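Local atomic coordinates of SusD-like carbohydrate binding protein (Bacteroides vulgatus, PDB entry 3LEW), a protein that probably binds carbohydrate at the outer membrane as a member of the SusD family of nutrient-binding proteins. Residues F246-Q260 and L338-Y350. Sequence-based numbering, arbitrary orientation.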
ATOM      1  N   PHE A 246     -10.376   5.980   9.945  1.00 14.29           N
ATOM      2  CA  PHE A 246      -9.131   5.276   9.510  1.00 13.56           C
ATOM      3  C   PHE A 246      -7.848   6.048   9.911  1.00 12.99           C
ATOM      4  O   PHE A 246      -6.894   6.149   9.136  1.00 14.28           O
ATOM      5  CB  PHE A 246      -9.175   4.947   8.003  1.00 13.61           C
ATOM      6  CG  PHE A 246      -9.766   3.586   7.699  1.00 13.73           C
ATOM      7  CD1 PHE A 246     -11.112   3.383   7.819  1.00 13.50           C
ATOM      8  CD2 PHE A 246      -8.964   2.531   7.293  1.00 13.24           C
ATOM      9  CE1 PHE A 246     -11.678   2.129   7.586  1.00 14.49           C
ATOM     10  CE2 PHE A 246      -9.541   1.266   7.055  1.00 15.61           C
ATOM     11  CZ  PHE A 246     -10.887   1.097   7.194  1.00 15.53           C
ATOM     12  N   ASN A 247      -7.827   6.512  11.154  1.00 13.03           N
ATOM     13  CA  ASN A 247      -6.853   7.507  11.613  1.00 13.89           C
ATOM     14  C   ASN A 247      -6.226   7.232  12.995  1.00 13.92           C
ATOM     15  O   ASN A 247      -5.568   8.104  13.538  1.00 14.11           O
ATOM     16  CB  ASN A 247      -7.477   8.866  11.572  1.00 15.09           C
ATOM     17  CG  ASN A 247      -8.669   8.978  12.524  1.00 16.26           C
ATOM     18  OD1 ASN A 247      -8.750   8.212  13.509  1.00 16.21           O
ATOM     19  ND2 ASN A 247      -9.615   9.902  12.245  1.00 14.22           N
ATOM     20  N   SER A 248      -6.409   6.021  13.504  1.00 13.45           N
ATOM     21  CA  SER A 248      -5.832   5.619  14.826  1.00 14.47           C
ATOM     22  C   SER A 248      -5.341   4.191  14.840  1.00 14.58           C
ATOM     23  O   SER A 248      -6.113   3.251  14.522  1.00 15.10           O
ATOM     24  CB  SER A 248      -6.908   5.742  15.906  1.00 14.01           C
ATOM     25  OG  SER A 248      -6.438   5.288  17.158  1.00 15.39           O
ATOM     26  N   VAL A 249      -4.096   3.981  15.281  1.00 15.96           N
ATOM     27  CA  VAL A 249      -3.538   2.636  15.409  1.00 16.10           C
ATOM     28  C   VAL A 249      -4.205   1.808  16.528  1.00 16.38           C
ATOM     29  O   VAL A 249      -4.023   0.568  16.571  1.00 17.23           O
ATOM     30  CB  VAL A 249      -1.998   2.659  15.688  1.00 16.31           C
ATOM     31  CG1 VAL A 249      -1.232   3.247  14.499  1.00 14.28           C
ATOM     32  CG2 VAL A 249      -1.702   3.374  17.014  1.00 16.36           C
ATOM     33  N   ASP A 250      -4.974   2.468  17.388  1.00 16.05           N
ATOM     34  CA  ASP A 250      -5.688   1.821  18.466  1.00 17.16           C
ATOM     35  C   ASP A 250      -6.761   0.817  17.937  1.00 17.84           C
ATOM     36  O   ASP A 250      -7.203  -0.050  18.647  1.00 19.70           O
ATOM     37  CB  ASP A 250      -6.296   2.847  19.454  1.00 17.46           C
ATOM     38  CG  ASP A 250      -5.250   3.788  20.118  1.00 22.30           C
ATOM     39  OD1 ASP A 250      -4.079   3.386  20.256  1.00 23.03           O
ATOM     40  OD2 ASP A 250      -5.615   4.940  20.562  1.00 25.86           O
ATOM     41  N   ASN A 251      -7.143   0.905  16.673  1.00 18.47           N
ATOM     42  CA  ASN A 251      -8.156   0.008  16.111  1.00 17.73           C
ATOM     43  C   ASN A 251      -7.683  -1.452  16.158  1.00 17.37           C
ATOM     44  O   ASN A 251      -6.556  -1.776  15.712  1.00 16.01           O
ATOM     45  CB  ASN A 251      -8.438   0.523  14.699  1.00 18.67           C
ATOM     46  CG  ASN A 251      -9.495  -0.233  13.977  1.00 19.10           C
ATOM     47  OD1 ASN A 251      -9.425  -1.449  13.853  1.00 20.62           O
ATOM     48  ND2 ASN A 251     -10.514   0.493  13.491  1.00 21.30           N
ATOM     49  N   LYS A 252      -8.529  -2.357  16.678  1.00 16.87           N
ATOM     50  CA  LYS A 252      -8.128  -3.769  16.847  1.00 16.99           C
ATOM     51  C   LYS A 252      -7.935  -4.542  15.539  1.00 16.06           C
ATOM     52  O   LYS A 252      -7.367  -5.633  15.547  1.00 17.19           O
ATOM     53  CB  LYS A 252      -9.102  -4.529  17.747  1.00 18.12           C
ATOM     54  CG  LYS A 252      -8.949  -4.174  19.242  1.00 21.15           C
ATOM     55  CD  LYS A 252     -10.097  -4.774  20.117  1.00 26.51           C
ATOM     56  CE  LYS A 252     -11.430  -4.085  19.849  1.00 30.65           C
ATOM     57  NZ  LYS A 252     -12.563  -4.777  20.547  1.00 35.41           N
ATOM     58  N   GLU A 253      -8.427  -4.013  14.433  1.00 15.46           N
ATOM     59  CA  GLU A 253      -8.210  -4.687  13.160  1.00 15.17           C
ATOM     60  C   GLU A 253      -6.878  -4.297  12.524  1.00 14.31           C
ATOM     61  O   GLU A 253      -6.410  -4.930  11.568  1.00 14.18           O
ATOM     62  CB  GLU A 253      -9.384  -4.393  12.207  1.00 14.92           C
ATOM     63  CG  GLU A 253      -9.576  -5.530  11.220  1.00 16.07           C
ATOM     64  CD  GLU A 253     -10.402  -5.189  10.005  1.00 15.14           C
ATOM     65  OE1 GLU A 253     -11.628  -4.904  10.145  1.00 15.38           O
ATOM     66  OE2 GLU A 253      -9.836  -5.203   8.890  1.00 14.19           O
ATOM     67  N   TRP A 254      -6.278  -3.206  12.978  1.00 14.58           N
ATOM     68  CA  TRP A 254      -4.973  -2.799  12.454  1.00 14.55           C
ATOM     69  C   TRP A 254      -3.908  -3.692  13.065  1.00 14.40           C
ATOM     70  O   TRP A 254      -3.665  -3.657  14.263  1.00 15.87           O
ATOM     71  CB  TRP A 254      -4.639  -1.347  12.754  1.00 14.71           C
ATOM     72  CG  TRP A 254      -5.460  -0.300  12.102  1.00 13.18           C
ATOM     73  CD1 TRP A 254      -6.801  -0.359  11.754  1.00 16.82           C
ATOM     74  CD2 TRP A 254      -5.026   1.033  11.787  1.00 13.90           C
ATOM     75  NE1 TRP A 254      -7.211   0.859  11.232  1.00 14.75           N
ATOM     76  CE2 TRP A 254      -6.151   1.730  11.256  1.00 13.89           C
ATOM     77  CE3 TRP A 254      -3.803   1.708  11.915  1.00 15.02           C
ATOM     78  CZ2 TRP A 254      -6.079   3.059  10.873  1.00 13.98           C
ATOM     79  CZ3 TRP A 254      -3.735   3.052  11.561  1.00 14.80           C
ATOM     80  CH2 TRP A 254      -4.880   3.708  11.022  1.00 15.08           C
ATOM     81  N   ILE A 255      -3.248  -4.456  12.211  1.00 13.97           N
ATOM     82  CA  ILE A 255      -2.102  -5.270  12.592  1.00 15.09           C
ATOM     83  C   ILE A 255      -0.837  -4.428  12.658  1.00 14.24           C
ATOM     84  O   ILE A 255      -0.016  -4.614  13.548  1.00 14.39           O
ATOM     85  CB  ILE A 255      -1.915  -6.401  11.575  1.00 15.38           C
ATOM     86  CG1 ILE A 255      -3.141  -7.332  11.624  1.00 15.18           C
ATOM     87  CG2 ILE A 255      -0.648  -7.186  11.868  1.00 16.35           C
ATOM     88  CD1 ILE A 255      -3.149  -8.382  10.505  1.00 15.26           C
ATOM     89  N   TRP A 256      -0.726  -3.455  11.757  1.00 13.73           N
ATOM     90  CA  TRP A 256       0.483  -2.687  11.611  1.00 13.41           C
ATOM     91  C   TRP A 256       0.133  -1.301  11.157  1.00 13.65           C
ATOM     92  O   TRP A 256      -0.654  -1.125  10.206  1.00 13.50           O
ATOM     93  CB  TRP A 256       1.376  -3.362  10.554  1.00 13.95           C
ATOM     94  CG  TRP A 256       2.844  -3.071  10.589  1.00 14.50           C
ATOM     95  CD1 TRP A 256       3.614  -2.748  11.678  1.00 17.64           C
ATOM     96  CD2 TRP A 256       3.765  -3.270   9.511  1.00 15.71           C
ATOM     97  NE1 TRP A 256       4.941  -2.689  11.332  1.00 14.72           N
ATOM     98  CE2 TRP A 256       5.058  -2.964   9.999  1.00 14.90           C
ATOM     99  CE3 TRP A 256       3.621  -3.616   8.163  1.00 18.01           C
ATOM    100  CZ2 TRP A 256       6.202  -3.017   9.185  1.00 18.20           C
ATOM    101  CZ3 TRP A 256       4.745  -3.644   7.382  1.00 17.86           C
ATOM    102  CH2 TRP A 256       6.010  -3.342   7.890  1.00 18.46           C
ATOM    103  N   GLY A 257       0.729  -0.319  11.806  1.00 14.34           N
ATOM    104  CA  GLY A 257       0.499   1.041  11.436  1.00 13.32           C
ATOM    105  C   GLY A 257       1.427   2.014  12.130  1.00 14.68           C
ATOM    106  O   GLY A 257       2.119   1.675  13.093  1.00 16.63           O
ATOM    107  N   HIS A 258       1.423   3.243  11.660  1.00 14.30           N
ATOM    108  CA  HIS A 258       2.348   4.288  12.140  1.00 14.00           C
ATOM    109  C   HIS A 258       1.572   5.393  12.884  1.00 14.90           C
ATOM    110  O   HIS A 258       0.754   6.109  12.292  1.00 15.03           O
ATOM    111  CB  HIS A 258       3.136   4.844  10.951  1.00 15.18           C
ATOM    112  CG  HIS A 258       4.110   5.926  11.282  1.00 16.89           C
ATOM    113  ND1 HIS A 258       5.169   5.739  12.136  1.00 17.58           N
ATOM    114  CD2 HIS A 258       4.203   7.203  10.834  1.00 17.79           C
ATOM    115  CE1 HIS A 258       5.859   6.870  12.221  1.00 16.30           C
ATOM    116  NE2 HIS A 258       5.305   7.766  11.430  1.00 16.91           N
ATOM    117  N   ALA A 259       1.825   5.540  14.171  1.00 14.72           N
ATOM    118  CA  ALA A 259       1.113   6.537  14.997  1.00 14.34           C
ATOM    119  C   ALA A 259       1.670   7.937  14.732  1.00 15.16           C
ATOM    120  O   ALA A 259       2.814   8.111  14.277  1.00 15.07           O
ATOM    121  CB  ALA A 259       1.249   6.217  16.488  1.00 15.39           C
ATOM    122  N   GLN A 260       0.833   8.919  15.036  1.00 13.89           N
ATOM    123  CA  GLN A 260       1.142  10.344  14.854  1.00 13.90           C
ATOM    124  C   GLN A 260       0.836  11.157  16.089  1.00 14.78           C
ATOM    125  O   GLN A 260      -0.203  10.952  16.748  1.00 13.80           O
ATOM    126  CB  GLN A 260       0.369  10.853  13.650  1.00 12.90           C
ATOM    127  CG  GLN A 260       0.884  10.224  12.361  1.00 14.26           C
ATOM    128  CD  GLN A 260       2.156  10.843  11.926  1.00 13.80           C
ATOM    129  OE1 GLN A 260       2.109  11.970  11.441  1.00 14.12           O
ATOM    130  NE2 GLN A 260       3.310  10.126  12.053  1.00 13.24           N
ATOM    131  N   LEU A 338      -3.245  15.761  12.632  1.00 14.75           N
ATOM    132  CA  LEU A 338      -2.769  14.429  12.964  1.00 14.28           C
ATOM    133  C   LEU A 338      -3.722  13.375  12.430  1.00 13.77           C
ATOM    134  O   LEU A 338      -4.931  13.501  12.522  1.00 12.98           O
ATOM    135  CB  LEU A 338      -2.660  14.230  14.486  1.00 14.09           C
ATOM    136  CG  LEU A 338      -1.733  15.168  15.263  1.00 16.11           C
ATOM    137  CD1 LEU A 338      -1.763  14.767  16.764  1.00 16.57           C
ATOM    138  CD2 LEU A 338      -0.318  15.088  14.703  1.00 16.55           C
ATOM    139  N   GLY A 339      -3.138  12.315  11.901  1.00 13.53           N
ATOM    140  CA  GLY A 339      -3.879  11.097  11.537  1.00 13.71           C
ATOM    141  C   GLY A 339      -2.914   9.975  11.333  1.00 14.06           C
ATOM    142  O   GLY A 339      -1.900  10.155  10.663  1.00 13.73           O
ATOM    143  N   ASP A 340      -3.218   8.789  11.885  1.00 14.26           N
ATOM    144  CA  ASP A 340      -2.291   7.664  11.828  1.00 14.19           C
ATOM    145  C   ASP A 340      -2.380   6.970  10.463  1.00 13.84           C
ATOM    146  O   ASP A 340      -3.400   7.023   9.782  1.00 13.39           O
ATOM    147  CB  ASP A 340      -2.547   6.635  12.946  1.00 15.14           C
ATOM    148  CG  ASP A 340      -2.356   7.203  14.369  1.00 14.53           C
ATOM    149  OD1 ASP A 340      -1.915   8.381  14.545  1.00 14.41           O
ATOM    150  OD2 ASP A 340      -2.650   6.441  15.349  1.00 13.44           O
ATOM    151  N   ILE A 341      -1.313   6.272  10.118  1.00 13.53           N
ATOM    152  CA  ILE A 341      -1.176   5.657   8.797  1.00 13.56           C
ATOM    153  C   ILE A 341      -1.292   4.129   8.910  1.00 14.28           C
ATOM    154  O   ILE A 341      -0.421   3.489   9.474  1.00 14.75           O
ATOM    155  CB  ILE A 341       0.175   5.965   8.155  1.00 14.07           C
ATOM    156  CG1 ILE A 341       0.491   7.472   8.169  1.00 15.02           C
ATOM    157  CG2 ILE A 341       0.193   5.426   6.698  1.00 12.86           C
ATOM    158  CD1 ILE A 341      -0.572   8.385   7.523  1.00 17.19           C
ATOM    159  N   VAL A 342      -2.353   3.582   8.353  1.00 13.80           N
ATOM    160  CA  VAL A 342      -2.559   2.115   8.345  1.00 13.79           C
ATOM    161  C   VAL A 342      -1.619   1.437   7.317  1.00 13.60           C
ATOM    162  O   VAL A 342      -1.470   1.921   6.205  1.00 13.34           O
ATOM    163  CB  VAL A 342      -4.038   1.750   8.088  1.00 13.56           C
ATOM    164  CG1 VAL A 342      -4.501   2.178   6.701  1.00 13.26           C
ATOM    165  CG2 VAL A 342      -4.260   0.213   8.239  1.00 13.52           C
ATOM    166  N   LEU A 343      -0.992   0.307   7.698  1.00 13.88           N
ATOM    167  CA  LEU A 343      -0.132  -0.416   6.806  1.00 14.23           C
ATOM    168  C   LEU A 343      -0.667  -1.850   6.545  1.00 14.31           C
ATOM    169  O   LEU A 343      -0.464  -2.390   5.470  1.00 14.49           O
ATOM    170  CB  LEU A 343       1.291  -0.490   7.398  1.00 14.29           C
ATOM    171  CG  LEU A 343       2.025   0.873   7.521  1.00 15.75           C
ATOM    172  CD1 LEU A 343       3.329   0.695   8.351  1.00 16.62           C
ATOM    173  CD2 LEU A 343       2.277   1.445   6.127  1.00 17.33           C
HETATM  174  N   MSE A 344      -1.371  -2.429   7.503  1.00 14.32           N
HETATM  175  CA  MSE A 344      -1.870  -3.810   7.349  1.00 13.73           C
HETATM  176  C   MSE A 344      -3.022  -4.046   8.303  1.00 14.96           C
HETATM  177  O   MSE A 344      -2.883  -3.764   9.497  1.00 15.42           O
HETATM  178  CB  MSE A 344      -0.776  -4.843   7.602  1.00 14.03           C
HETATM  179  CG  MSE A 344      -1.216  -6.201   7.270  1.00 13.14           C
HETATM  180 SE   MSE A 344       0.369  -7.413   7.193  0.75 17.94          SE
HETATM  181  CE  MSE A 344       1.049  -7.162   8.823  1.00 17.41           C
ATOM    182  N   ARG A 345      -4.146  -4.566   7.786  1.00 13.82           N
ATOM    183  CA  ARG A 345      -5.299  -4.925   8.593  1.00 12.92           C
ATOM    184  C   ARG A 345      -5.659  -6.401   8.433  1.00 12.67           C
ATOM    185  O   ARG A 345      -5.328  -7.056   7.424  1.00 14.72           O
ATOM    186  CB  ARG A 345      -6.517  -4.104   8.158  1.00 12.80           C
ATOM    187  CG  ARG A 345      -6.301  -2.657   8.243  1.00 15.91           C
ATOM    188  CD  ARG A 345      -7.639  -1.930   8.071  1.00 16.50           C
ATOM    189  NE  ARG A 345      -8.127  -1.866   6.692  1.00 15.26           N
ATOM    190  CZ  ARG A 345      -9.261  -2.389   6.234  1.00 16.23           C
ATOM    191  NH1 ARG A 345     -10.081  -3.115   6.995  1.00 15.82           N
ATOM    192  NH2 ARG A 345      -9.620  -2.129   4.974  1.00 16.34           N
ATOM    193  N   VAL A 346      -6.396  -6.907   9.408  1.00 12.43           N
ATOM    194  CA  VAL A 346      -6.854  -8.299   9.352  1.00 12.93           C
ATOM    195  C   VAL A 346      -7.709  -8.574   8.087  1.00 13.30           C
ATOM    196  O   VAL A 346      -7.611  -9.658   7.508  1.00 14.02           O
ATOM    197  CB  VAL A 346      -7.621  -8.722  10.624  1.00 12.72           C
ATOM    198  CG1 VAL A 346      -7.974 -10.293  10.547  1.00 12.85           C
ATOM    199  CG2 VAL A 346      -6.784  -8.424  11.916  1.00 12.53           C
ATOM    200  N   ALA A 347      -8.529  -7.631   7.645  1.00 13.24           N
ATOM    201  CA  ALA A 347      -9.307  -7.859   6.449  1.00 12.66           C
ATOM    202  C   ALA A 347      -8.448  -8.260   5.247  1.00 13.64           C
ATOM    203  O   ALA A 347      -8.896  -9.060   4.423  1.00 14.02           O
ATOM    204  CB  ALA A 347     -10.168  -6.601   6.077  1.00 13.43           C
ATOM    205  N   GLU A 348      -7.278  -7.649   5.076  1.00 12.81           N
ATOM    206  CA  GLU A 348      -6.373  -8.041   4.007  1.00 13.46           C
ATOM    207  C   GLU A 348      -5.952  -9.501   4.128  1.00 13.75           C
ATOM    208  O   GLU A 348      -5.760 -10.177   3.110  1.00 13.98           O
ATOM    209  CB  GLU A 348      -5.136  -7.126   4.000  1.00 13.53           C
ATOM    210  CG  GLU A 348      -4.148  -7.460   2.868  1.00 14.68           C
ATOM    211  CD  GLU A 348      -2.767  -6.846   3.030  1.00 16.81           C
ATOM    212  OE1 GLU A 348      -2.543  -6.007   3.911  1.00 15.74           O
ATOM    213  OE2 GLU A 348      -1.864  -7.259   2.253  1.00 15.07           O
ATOM    214  N   ILE A 349      -5.759  -9.976   5.369  1.00 13.05           N
ATOM    215  CA  ILE A 349      -5.346 -11.372   5.604  1.00 13.69           C
ATOM    216  C   ILE A 349      -6.460 -12.321   5.209  1.00 13.37           C
ATOM    217  O   ILE A 349      -6.188 -13.342   4.592  1.00 12.96           O
ATOM    218  CB  ILE A 349      -4.885 -11.612   7.060  1.00 13.92           C
ATOM    219  CG1 ILE A 349      -3.845 -10.557   7.498  1.00 14.78           C
ATOM    220  CG2 ILE A 349      -4.355 -13.033   7.230  1.00 14.36           C
ATOM    221  CD1 ILE A 349      -2.599 -10.452   6.529  1.00 14.47           C
ATOM    222  N   TYR A 350      -7.717 -11.970   5.495  1.00 12.72           N
ATOM    223  CA  TYR A 350      -8.842 -12.786   5.004  1.00 13.01           C
ATOM    224  C   TYR A 350      -8.816 -12.862   3.472  1.00 12.68           C
ATOM    225  O   TYR A 350      -9.011 -13.911   2.878  1.00 13.10           O
ATOM    226  CB  TYR A 350     -10.191 -12.188   5.395  1.00 13.30           C
ATOM    227  CG  TYR A 350     -10.729 -12.541   6.760  1.00 13.20           C
ATOM    228  CD1 TYR A 350     -10.319 -11.856   7.898  1.00 14.89           C
ATOM    229  CD2 TYR A 350     -11.679 -13.522   6.899  1.00 13.83           C
ATOM    230  CE1 TYR A 350     -10.835 -12.141   9.146  1.00 14.16           C
ATOM    231  CE2 TYR A 350     -12.203 -13.833   8.166  1.00 14.12           C
ATOM    232  CZ  TYR A 350     -11.796 -13.110   9.284  1.00 13.95           C
ATOM    233  OH  TYR A 350     -12.361 -13.424  10.532  1.00 15.12           O
TER
HETATM  234  O   HOH W   1      -4.556   5.572   7.849  1.00 14.16           O
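E253 OE2 is gripped by two donors. A347 N, in the first turn of helix 346-359, donates to E253 OE2 at 3.0 Å, from above the carboxylate plane. R345 NH1 lies 2.8 Å from E253 OE2 in a salt bridge whose hydrogen bond is weak (125°). With CG anti to the backbone N (chi1 -152°) and the chain extended, the E253 carboxylate reaches the helix start. Its other oxygen turns to R376 and M237 N, while E401 and E405 share the R345 guanidinium. F246 stands edge-on over one face of that guanidinium, CE2 3.5 Å from R345 NE.

D340 OD2 accepts V249 N at 2.9 Å on its anti lone pair, and D340 OD1 accepts Q260 N and pairs with R332. Strands 254-258 and 341-345 run antiparallel through two classic bulges. M344 O takes both I255 N and W256 N; W256 O takes both L343 N and M344 N. V342 CB packs against one face of the six-membered ring of W254 in a CH-pi contact, 3.5 Å from its centroid, and S248 O lies over the opposite face.

One water bridges F246 O, D340 O and V342 N. The two buried carboxylates, each matched by arginine and backbone N-H groups, are probably held ionised. D340 ties V249 and Q260, on both sides of strand 254-258, to the start of strand 341-345.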